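Long-range contacts in protein sifA (Salmonella typhimurium, PDB 3CXB), which acts inside infected host cells as a secreted effector, interacting with host PLEKHM2 and being required for endosomal tubulation and formation of Salmonella-induced filaments: residues D82-H87 against L98-Q103; D36-T41 against F70-L75; H51-A56 against E63-I68. All coordinates share one frame; numbering follows the deposited sequence.

Interaction 1 of 3, residues D82-H87 against L98-Q103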
loop_
_atom_site.group_PDB
_atom_site.type_symbol
_atom_site.label_atom_id
_atom_site.label_comp_id
_atom_site.label_asym_id
_atom_site.label_seq_id
_atom_site.Cartn_x
_atom_site.Cartn_y
_atom_site.Cartn_z
ATOM N N ASP A 82 -20.624 3.946 7.749
ATOM C CA ASP A 82 -20.095 4.560 8.962
ATOM C C ASP A 82 -19.850 3.456 9.980
ATOM O O ASP A 82 -19.349 3.705 11.070
ATOM C CB ASP A 82 -21.033 5.645 9.530
ATOM C CG ASP A 82 -22.432 5.141 9.799
ATOM O OD1 ASP A 82 -22.567 4.005 10.285
ATOM O OD2 ASP A 82 -23.397 5.897 9.533
ATOM N N ARG A 83 -20.198 2.228 9.610
ATOM C CA ARG A 83 -19.981 1.089 10.491
ATOM C C ARG A 83 -18.532 0.613 10.416
ATOM O O ARG A 83 -18.116 -0.212 11.220
ATOM C CB ARG A 83 -20.887 -0.092 10.121
ATOM C CG ARG A 83 -22.371 0.078 10.396
ATOM C CD ARG A 83 -22.633 0.541 11.810
ATOM N NE ARG A 83 -22.608 1.998 11.889
ATOM C CZ ARG A 83 -22.486 2.691 13.015
ATOM N NH1 ARG A 83 -22.484 4.019 12.978
ATOM N NH2 ARG A 83 -22.345 2.061 14.175
ATOM N N PHE A 84 -17.775 1.112 9.440
ATOM C CA PHE A 84 -16.371 0.733 9.272
ATOM C C PHE A 84 -15.475 1.867 9.760
ATOM O O PHE A 84 -15.163 2.795 9.008
ATOM C CB PHE A 84 -16.064 0.453 7.797
ATOM C CG PHE A 84 -16.803 -0.718 7.232
ATOM C CD1 PHE A 84 -18.134 -0.607 6.882
ATOM C CD2 PHE A 84 -16.157 -1.948 7.055
ATOM C CE1 PHE A 84 -18.818 -1.708 6.361
ATOM C CE2 PHE A 84 -16.829 -3.057 6.535
ATOM C CZ PHE A 84 -18.160 -2.939 6.187
ATOM N N GLN A 85 -15.026 1.780 11.002
ATOM C CA GLN A 85 -14.206 2.848 11.559
ATOM C C GLN A 85 -12.746 2.465 11.793
ATOM O O GLN A 85 -12.447 1.328 12.139
ATOM C CB GLN A 85 -14.851 3.312 12.866
ATOM C CG GLN A 85 -16.383 3.361 12.788
ATOM C CD GLN A 85 -17.059 3.331 14.149
ATOM O OE1 GLN A 85 -16.768 2.473 14.980
ATOM N NE2 GLN A 85 -17.976 4.260 14.374
ATOM N N VAL A 86 -11.846 3.426 11.599
ATOM C CA VAL A 86 -10.417 3.221 11.801
ATOM C C VAL A 86 -9.849 4.412 12.585
ATOM O O VAL A 86 -10.175 5.560 12.291
ATOM C CB VAL A 86 -9.650 3.043 10.430
ATOM C CG1 VAL A 86 -10.471 3.566 9.283
ATOM C CG2 VAL A 86 -8.326 3.759 10.461
ATOM N N HIS A 87 -8.998 4.140 13.574
ATOM C CA HIS A 87 -8.413 5.202 14.390
ATOM C C HIS A 87 -7.169 4.696 15.112
ATOM O O HIS A 87 -6.963 3.485 15.212
ATOM C CB HIS A 87 -9.419 5.622 15.452
ATOM C CG HIS A 87 -9.647 4.569 16.491
ATOM N ND1 HIS A 87 -8.878 4.474 17.634
ATOM C CD2 HIS A 87 -10.496 3.513 16.519
ATOM C CE1 HIS A 87 -9.243 3.403 18.317
ATOM N NE2 HIS A 87 -10.222 2.803 17.663
ATOM N N LEU A 98 -8.722 -1.140 12.988
ATOM C CA LEU A 98 -9.767 -1.032 11.977
ATOM C C LEU A 98 -10.829 -1.919 12.555
ATOM O O LEU A 98 -10.503 -2.939 13.147
ATOM C CB LEU A 98 -9.311 -1.600 10.624
ATOM C CG LEU A 98 -7.929 -1.174 10.110
ATOM C CD1 LEU A 98 -7.674 -1.801 8.769
ATOM C CD2 LEU A 98 -7.846 0.315 9.980
ATOM N N ARG A 99 -12.089 -1.547 12.390
ATOM C CA ARG A 99 -13.146 -2.359 12.951
ATOM C C ARG A 99 -14.508 -2.152 12.323
ATOM O O ARG A 99 -14.762 -1.143 11.682
ATOM C CB ARG A 99 -13.235 -2.086 14.443
ATOM C CG ARG A 99 -13.241 -0.617 14.759
ATOM C CD ARG A 99 -13.376 -0.378 16.250
ATOM N NE ARG A 99 -13.458 1.052 16.542
ATOM C CZ ARG A 99 -13.837 1.564 17.707
ATOM N NH1 ARG A 99 -13.876 2.881 17.854
ATOM N NH2 ARG A 99 -14.180 0.767 18.716
ATOM N N ILE A 100 -15.381 -3.127 12.523
ATOM C CA ILE A 100 -16.731 -3.076 12.012
ATOM C C ILE A 100 -17.616 -3.141 13.244
ATOM O O ILE A 100 -17.604 -4.156 13.943
ATOM C CB ILE A 100 -17.044 -4.308 11.131
ATOM C CG1 ILE A 100 -16.034 -4.413 9.981
ATOM C CG2 ILE A 100 -18.466 -4.212 10.578
ATOM C CD1 ILE A 100 -16.251 -5.618 9.082
ATOM N N MET A 101 -18.379 -2.078 13.506
ATOM C CA MET A 101 -19.270 -2.014 14.673
ATOM C C MET A 101 -20.665 -2.527 14.367
ATOM O O MET A 101 -20.938 -2.977 13.263
ATOM C CB MET A 101 -19.388 -0.576 15.174
ATOM C CG MET A 101 -18.081 0.062 15.564
ATOM S SD MET A 101 -17.325 -0.782 16.936
ATOM C CE MET A 101 -16.278 -1.930 16.036
ATOM N N ASP A 102 -21.555 -2.450 15.350
ATOM C CA ASP A 102 -22.930 -2.896 15.156
ATOM C C ASP A 102 -23.791 -1.647 15.004
ATOM O O ASP A 102 -23.306 -0.535 15.198
ATOM C CB ASP A 102 -23.410 -3.713 16.361
ATOM C CG ASP A 102 -24.587 -4.625 16.023
ATOM O OD1 ASP A 102 -25.602 -4.136 15.477
ATOM O OD2 ASP A 102 -24.500 -5.840 16.305
ATOM N N GLN A 103 -25.061 -1.829 14.656
ATOM C CA GLN A 103 -25.979 -0.705 14.482
ATOM C C GLN A 103 -25.906 0.294 15.633
ATOM O O GLN A 103 -25.427 1.417 15.466
ATOM C CB GLN A 103 -27.417 -1.212 14.342
ATOM C CG GLN A 103 -27.700 -1.944 13.038
ATOM C CD GLN A 103 -27.574 -1.042 11.823
ATOM O OE1 GLN A 103 -26.512 -0.475 11.564
ATOM N NE2 GLN A 103 -28.659 -0.909 11.069
#

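Interaction 2 of 3, residues D36-T41 against F70-L75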
loop_
_atom_site.group_PDB
_atom_site.type_symbol
_atom_site.label_atom_id
_atom_site.label_comp_id
_atom_site.label_asym_id
_atom_site.label_seq_id
_atom_site.Cartn_x
_atom_site.Cartn_y
_atom_site.Cartn_z
ATOM N N ASP A 36 -26.555 -8.145 5.646
ATOM C CA ASP A 36 -27.364 -7.098 5.038
ATOM C C ASP A 36 -26.605 -5.817 4.792
ATOM O O ASP A 36 -27.166 -4.848 4.298
ATOM C CB ASP A 36 -28.596 -6.806 5.898
ATOM C CG ASP A 36 -29.450 -8.043 6.134
ATOM O OD1 ASP A 36 -29.889 -8.681 5.148
ATOM O OD2 ASP A 36 -29.681 -8.372 7.318
ATOM N N PHE A 37 -25.325 -5.809 5.128
ATOM C CA PHE A 37 -24.515 -4.622 4.916
ATOM C C PHE A 37 -24.163 -4.427 3.443
ATOM O O PHE A 37 -23.626 -3.387 3.064
ATOM C CB PHE A 37 -23.225 -4.719 5.730
ATOM C CG PHE A 37 -23.405 -4.433 7.189
ATOM C CD1 PHE A 37 -24.313 -5.162 7.951
ATOM C CD2 PHE A 37 -22.655 -3.437 7.809
ATOM C CE1 PHE A 37 -24.478 -4.903 9.316
ATOM C CE2 PHE A 37 -22.809 -3.169 9.171
ATOM C CZ PHE A 37 -23.726 -3.906 9.926
ATOM N N PHE A 38 -24.471 -5.422 2.616
ATOM C CA PHE A 38 -24.145 -5.355 1.195
ATOM C C PHE A 38 -25.310 -5.688 0.277
ATOM O O PHE A 38 -26.147 -6.530 0.603
ATOM C CB PHE A 38 -22.998 -6.305 0.894
ATOM C CG PHE A 38 -21.938 -6.310 1.940
ATOM C CD1 PHE A 38 -22.000 -7.199 2.996
ATOM C CD2 PHE A 38 -20.850 -5.449 1.851
ATOM C CE1 PHE A 38 -20.992 -7.236 3.953
ATOM C CE2 PHE A 38 -19.840 -5.476 2.801
ATOM C CZ PHE A 38 -19.907 -6.374 3.851
ATOM N N PHE A 39 -25.335 -5.035 -0.883
ATOM C CA PHE A 39 -26.394 -5.230 -1.870
ATOM C C PHE A 39 -26.413 -6.634 -2.483
ATOM O O PHE A 39 -26.021 -7.609 -1.839
ATOM C CB PHE A 39 -26.278 -4.184 -2.979
ATOM C CG PHE A 39 -24.970 -4.218 -3.709
ATOM C CD1 PHE A 39 -23.783 -3.919 -3.046
ATOM C CD2 PHE A 39 -24.920 -4.534 -5.067
ATOM C CE1 PHE A 39 -22.565 -3.929 -3.720
ATOM C CE2 PHE A 39 -23.702 -4.547 -5.754
ATOM C CZ PHE A 39 -22.523 -4.242 -5.078
ATOM N N SER A 40 -26.871 -6.724 -3.730
ATOM C CA SER A 40 -26.984 -7.994 -4.441
ATOM C C SER A 40 -25.681 -8.780 -4.610
ATOM O O SER A 40 -25.259 -9.510 -3.716
ATOM C CB SER A 40 -27.618 -7.758 -5.817
ATOM O OG SER A 40 -27.737 -8.972 -6.536
ATOM N N THR A 41 -25.060 -8.637 -5.773
ATOM C CA THR A 41 -23.822 -9.333 -6.091
ATOM C C THR A 41 -22.719 -9.028 -5.101
ATOM O O THR A 41 -21.718 -9.737 -5.035
ATOM C CB THR A 41 -23.334 -8.925 -7.474
ATOM O OG1 THR A 41 -24.340 -9.241 -8.439
ATOM C CG2 THR A 41 -22.041 -9.633 -7.819
ATOM N N PHE A 70 -11.138 -2.410 3.449
ATOM C CA PHE A 70 -11.782 -1.409 2.604
ATOM C C PHE A 70 -12.560 -1.977 1.426
ATOM O O PHE A 70 -13.473 -1.343 0.910
ATOM C CB PHE A 70 -10.749 -0.372 2.165
ATOM C CG PHE A 70 -10.301 0.509 3.297
ATOM C CD1 PHE A 70 -11.107 1.544 3.752
ATOM C CD2 PHE A 70 -9.121 0.253 3.973
ATOM C CE1 PHE A 70 -10.758 2.278 4.882
ATOM C CE2 PHE A 70 -8.767 0.997 5.117
ATOM C CZ PHE A 70 -9.580 2.011 5.560
ATOM N N GLU A 71 -12.218 -3.179 0.997
ATOM C CA GLU A 71 -12.988 -3.760 -0.088
ATOM C C GLU A 71 -14.365 -4.016 0.532
ATOM O O GLU A 71 -15.398 -3.877 -0.113
ATOM C CB GLU A 71 -12.339 -5.064 -0.579
ATOM C CG GLU A 71 -11.236 -4.859 -1.641
ATOM C CD GLU A 71 -10.437 -6.126 -1.968
ATOM O OE1 GLU A 71 -11.065 -7.197 -2.160
ATOM O OE2 GLU A 71 -9.184 -6.044 -2.053
ATOM N N LEU A 72 -14.375 -4.376 1.806
ATOM C CA LEU A 72 -15.635 -4.623 2.475
ATOM C C LEU A 72 -16.387 -3.303 2.616
ATOM O O LEU A 72 -17.553 -3.200 2.246
ATOM C CB LEU A 72 -15.396 -5.246 3.856
ATOM C CG LEU A 72 -14.922 -6.703 3.832
ATOM C CD1 LEU A 72 -14.306 -7.079 5.160
ATOM C CD2 LEU A 72 -16.112 -7.632 3.503
ATOM N N LYS A 73 -15.706 -2.291 3.143
ATOM C CA LYS A 73 -16.328 -0.995 3.338
ATOM C C LYS A 73 -16.900 -0.498 2.016
ATOM O O LYS A 73 -18.048 -0.059 1.942
ATOM C CB LYS A 73 -15.311 -0.005 3.874
ATOM C CG LYS A 73 -15.916 1.328 4.252
ATOM C CD LYS A 73 -14.837 2.283 4.737
ATOM C CE LYS A 73 -15.350 3.697 4.898
ATOM N NZ LYS A 73 -14.196 4.624 5.094
ATOM N N GLU A 74 -16.101 -0.596 0.965
ATOM C CA GLU A 74 -16.528 -0.175 -0.359
ATOM C C GLU A 74 -17.713 -1.032 -0.842
ATOM O O GLU A 74 -18.591 -0.537 -1.541
ATOM C CB GLU A 74 -15.345 -0.272 -1.330
ATOM C CG GLU A 74 -15.416 0.639 -2.556
ATOM C CD GLU A 74 -16.503 0.235 -3.557
ATOM O OE1 GLU A 74 -16.584 -0.963 -3.914
ATOM O OE2 GLU A 74 -17.272 1.118 -4.004
ATOM N N LEU A 75 -17.759 -2.306 -0.463
ATOM C CA LEU A 75 -18.865 -3.166 -0.898
ATOM C C LEU A 75 -20.185 -2.904 -0.173
ATOM O O LEU A 75 -21.264 -3.199 -0.689
ATOM C CB LEU A 75 -18.510 -4.646 -0.722
ATOM C CG LEU A 75 -17.470 -5.241 -1.673
ATOM C CD1 LEU A 75 -17.166 -6.681 -1.266
ATOM C CD2 LEU A 75 -17.988 -5.175 -3.108
#

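Interaction 3 of 3, residues H51-A56 against E63-I68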
loop_
_atom_site.group_PDB
_atom_site.type_symbol
_atom_site.label_atom_id
_atom_site.label_comp_id
_atom_site.label_asym_id
_atom_site.label_seq_id
_atom_site.Cartn_x
_atom_site.Cartn_y
_atom_site.Cartn_z
ATOM N N HIS A 51 -13.638 -14.876 3.786
ATOM C CA HIS A 51 -12.992 -16.171 3.714
ATOM C C HIS A 51 -11.496 -16.025 3.576
ATOM O O HIS A 51 -10.738 -16.645 4.330
ATOM C CB HIS A 51 -13.515 -17.004 2.559
ATOM C CG HIS A 51 -12.777 -18.288 2.383
ATOM N ND1 HIS A 51 -11.623 -18.385 1.636
ATOM C CD2 HIS A 51 -13.009 -19.527 2.881
ATOM C CE1 HIS A 51 -11.180 -19.630 1.673
ATOM N NE2 HIS A 51 -12.001 -20.343 2.423
ATOM N N GLU A 52 -11.059 -15.209 2.622
ATOM C CA GLU A 52 -9.623 -15.016 2.440
ATOM C C GLU A 52 -8.989 -14.452 3.715
ATOM O O GLU A 52 -7.861 -14.793 4.087
ATOM C CB GLU A 52 -9.343 -14.043 1.293
ATOM C CG GLU A 52 -7.858 -13.668 1.177
ATOM C CD GLU A 52 -7.597 -12.604 0.135
ATOM O OE1 GLU A 52 -6.449 -12.137 0.006
ATOM O OE2 GLU A 52 -8.546 -12.225 -0.569
ATOM N N MET A 53 -9.745 -13.602 4.391
ATOM C CA MET A 53 -9.245 -12.930 5.571
ATOM C C MET A 53 -9.105 -13.734 6.822
ATOM O O MET A 53 -8.129 -13.581 7.546
ATOM C CB MET A 53 -10.109 -11.714 5.892
ATOM C CG MET A 53 -9.685 -10.995 7.159
ATOM S SD MET A 53 -10.793 -9.643 7.531
ATOM C CE MET A 53 -11.132 -9.925 9.222
ATOM N N LEU A 54 -10.065 -14.598 7.091
ATOM C CA LEU A 54 -9.997 -15.338 8.330
ATOM C C LEU A 54 -10.163 -16.819 8.221
ATOM O O LEU A 54 -9.864 -17.523 9.175
ATOM C CB LEU A 54 -11.055 -14.824 9.299
ATOM C CG LEU A 54 -11.069 -13.329 9.591
ATOM C CD1 LEU A 54 -12.493 -12.904 9.893
ATOM C CD2 LEU A 54 -10.135 -13.026 10.753
ATOM N N PHE A 55 -10.628 -17.318 7.086
ATOM C CA PHE A 55 -10.841 -18.758 7.010
ATOM C C PHE A 55 -10.202 -19.464 5.840
ATOM O O PHE A 55 -10.783 -20.399 5.301
ATOM C CB PHE A 55 -12.344 -19.064 7.037
ATOM C CG PHE A 55 -13.127 -18.200 7.999
ATOM C CD1 PHE A 55 -13.697 -16.998 7.571
ATOM C CD2 PHE A 55 -13.273 -18.565 9.333
ATOM C CE1 PHE A 55 -14.403 -16.169 8.461
ATOM C CE2 PHE A 55 -13.972 -17.747 10.229
ATOM C CZ PHE A 55 -14.539 -16.546 9.789
ATOM N N ALA A 56 -9.010 -19.027 5.446
ATOM C CA ALA A 56 -8.299 -19.662 4.337
ATOM C C ALA A 56 -7.175 -20.520 4.885
ATOM O O ALA A 56 -7.048 -20.677 6.096
ATOM C CB ALA A 56 -7.735 -18.625 3.396
ATOM N N GLU A 63 -0.623 -5.860 4.952
ATOM C CA GLU A 63 -1.049 -4.973 3.893
ATOM C C GLU A 63 -2.331 -5.514 3.285
ATOM O O GLU A 63 -3.314 -4.785 3.153
ATOM C CB GLU A 63 0.039 -4.830 2.840
ATOM C CG GLU A 63 -0.297 -3.892 1.675
ATOM C CD GLU A 63 -0.463 -2.414 2.071
ATOM O OE1 GLU A 63 -0.025 -1.535 1.288
ATOM O OE2 GLU A 63 -1.045 -2.124 3.146
ATOM N N ARG A 64 -2.347 -6.801 2.953
ATOM C CA ARG A 64 -3.542 -7.410 2.356
ATOM C C ARG A 64 -4.710 -7.356 3.353
ATOM O O ARG A 64 -5.888 -7.299 2.965
ATOM C CB ARG A 64 -3.237 -8.849 1.945
ATOM C CG ARG A 64 -4.405 -9.613 1.345
ATOM C CD ARG A 64 -4.960 -8.913 0.126
ATOM N NE ARG A 64 -6.154 -9.586 -0.390
ATOM C CZ ARG A 64 -7.106 -8.971 -1.085
ATOM N NH1 ARG A 64 -8.160 -9.649 -1.521
ATOM N NH2 ARG A 64 -7.001 -7.668 -1.333
ATOM N N LEU A 65 -4.374 -7.380 4.642
ATOM C CA LEU A 65 -5.384 -7.280 5.690
ATOM C C LEU A 65 -6.109 -5.950 5.539
ATOM O O LEU A 65 -7.333 -5.923 5.452
ATOM C CB LEU A 65 -4.752 -7.297 7.083
ATOM C CG LEU A 65 -5.544 -8.010 8.187
ATOM C CD1 LEU A 65 -4.905 -7.729 9.505
ATOM C CD2 LEU A 65 -6.969 -7.594 8.208
ATOM N N THR A 66 -5.364 -4.848 5.518
ATOM C CA THR A 66 -6.007 -3.539 5.394
ATOM C C THR A 66 -6.817 -3.401 4.113
ATOM O O THR A 66 -7.915 -2.821 4.142
ATOM C CB THR A 66 -5.003 -2.377 5.451
ATOM O OG1 THR A 66 -4.240 -2.353 4.237
ATOM C CG2 THR A 66 -4.050 -2.545 6.637
ATOM N N GLU A 67 -6.314 -3.943 3.001
ATOM C CA GLU A 67 -7.065 -3.818 1.756
ATOM C C GLU A 67 -8.436 -4.434 1.893
ATOM O O GLU A 67 -9.455 -3.806 1.582
ATOM C CB GLU A 67 -6.368 -4.519 0.583
ATOM C CG GLU A 67 -5.088 -3.897 0.074
ATOM C CD GLU A 67 -4.441 -4.746 -0.996
ATOM O OE1 GLU A 67 -3.404 -4.312 -1.553
ATOM O OE2 GLU A 67 -4.967 -5.853 -1.273
ATOM N N ILE A 68 -8.455 -5.676 2.359
ATOM C CA ILE A 68 -9.698 -6.416 2.466
ATOM C C ILE A 68 -10.713 -5.671 3.274
ATOM O O ILE A 68 -11.923 -5.727 3.003
ATOM C CB ILE A 68 -9.479 -7.802 3.079
ATOM C CG1 ILE A 68 -8.465 -8.582 2.227
ATOM C CG2 ILE A 68 -10.795 -8.560 3.106
ATOM C CD1 ILE A 68 -8.009 -9.918 2.845
#

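Interaction 1 of 3, residues D82-H87 against L98-Q103
Strands 84-87 and 96-101 run antiparallel as a beta hairpin, the short axes of 84-87 and 98-101 being 4.8 Å apart at closest approach with 146° between directions, and strand 84-87 lies at the edge of a five-stranded antiparallel sheet. Gln85 and Arg99 form the hydrogen-bonded pair: Gln85 N donates to Arg99 O, and Arg99 N returns a bond to Gln85 O at 2.9 Å, nearly along the C=O axis. Non-hydrogen-bonded pairs flank it. In one, Phe84 and Ile100 lie side by side, Phe84 CE2 3.7 Å from Ile100 CD1; in the other, Val86 CB rests 3.3 Å from Leu98 CD2. These four side chains share the sheet face that meets helix 62-75. On the face of Gln85 and Arg99, His87 NE2 sits over one face of the extended Arg99's guanidinium, toward its rim, the ring turned 61° from that plane; Arg99 NH2 pairs with Glu108 on the next strand. Met101 N also donates to Arg83 O, nearly straight at 161°. The Arg83 chain, bent at chi2 and chi3, grips Asp82 OD1 side-on with NE and NH1, which should help hold the guanidinium in place while NH2 reaches Asp102 O at 3.0 Å, coming from above that carbonyl's plane.

Interaction 2 of 3, residues D36-T41 against F70-L75
Phe38 pushes its ring edge-on against the C-terminal turn of helix 62-75, where CD2 and CE2 overlap the backbone and CB of Leu75 and the carbonyl of Leu72. CG lies anti to the carbonyl carbon, beside the backbone N, and from there the ring extends toward the helix. Its CD2 comes 3.6 Å from Leu75 CB, while CE2 sits 3.3 Å from Leu72 O, with that oxygen near the ring plane. CZ, at the far tip, meets the Leu72 branch CD2 at 4.0 Å, the ring and the leucine crossing obliquely. One ring face carries Phe37 CB, offset toward the rim. Phe39 adds a second ring edge on the exposed side: its CE1 lies 3.4 Å from Leu75 O, although this side chain is poorly ordered. No hydrogen bond joins residues 36-41 to 70-75, so the contact consists of aromatic edges set against helix main chain and leucine side chains. Just past the helix, a backbone hydrogen bond ties Phe37 to Cys77. Ala46 of helix 42-54 touches Phe38, Leu72 and Leu75 alike, so a third element completes this small apolar cluster. The arrangement is loop-on-helix packing, in which the segment between helices 25-34 and 42-54 lies by aromatic edges on the last turn of helix 62-75, with helix 42-54 alongside.

Interaction 3 of 3, residues H51-A56 against E63-I68
A single guanidinium, that of Arg64, joins acids from two helices into a salt-bridge network, with a hydrocarbon chain laid over one of its faces. This helix-helix contact brings the C-terminal end of helix 42-54 against the first half of helix 62-75, the helix that follows it in the chain. Glu52, extended with CG anti to its backbone N, presents both carboxylate oxygens to the NE/NH1 side of Arg64. Arg64 NE donates to Glu52 OE1 at 2.6 Å along an almost straight line (177°), and NH1 reaches Glu52 OE2 at 2.8 Å on its syn lone pair. The two planar groups are turned 35° apart, so OE1 is met from above the carboxylate plane. Arg64 NH2 binds Glu67 OE2 and, farther along the same helix, Glu71; engaging all three nitrogens should hold the guanidinium plane in place and probably favours the charged state of the acids. Inward of the network, Met53 CB packs 4.1 Å from Ile68 CD1, and Met53 SD makes a looser contact with Leu65 CD2. Met53 also touches Leu110 and Cys121 of the sheet, and Leu65 touches Ile112 and Phe119. Ile68 serves both layers: CD1 lies 3.8 Å from Glu52 CD, and CG1 sits 3.6 Å above the centre of the Arg64 guanidinium plane.

Helix 62-75 ties the three together. Interactions 2 and 3 use its two halves, with centres about 15 Å apart, and the Arg64 network of interaction 3 reaches interaction 2 directly, Arg64 NH2 lying 2.8 Å from Glu71 OE2. Along the chain, 51-56 and 63-68 both fall between the segments of interaction 2. Interaction 1 comes later in sequence, and its hairpin packs on the same helix, Phe84 CE2 being 3.7 Å from Leu72 CB. Separately, Arg83 CG touches the 36-41 segment of interaction 2, 3.5 Å from Phe37 CE2. Between interactions 1 and 3, Leu98 CD1 approaches Thr66 CA more loosely, at 4.1 Å.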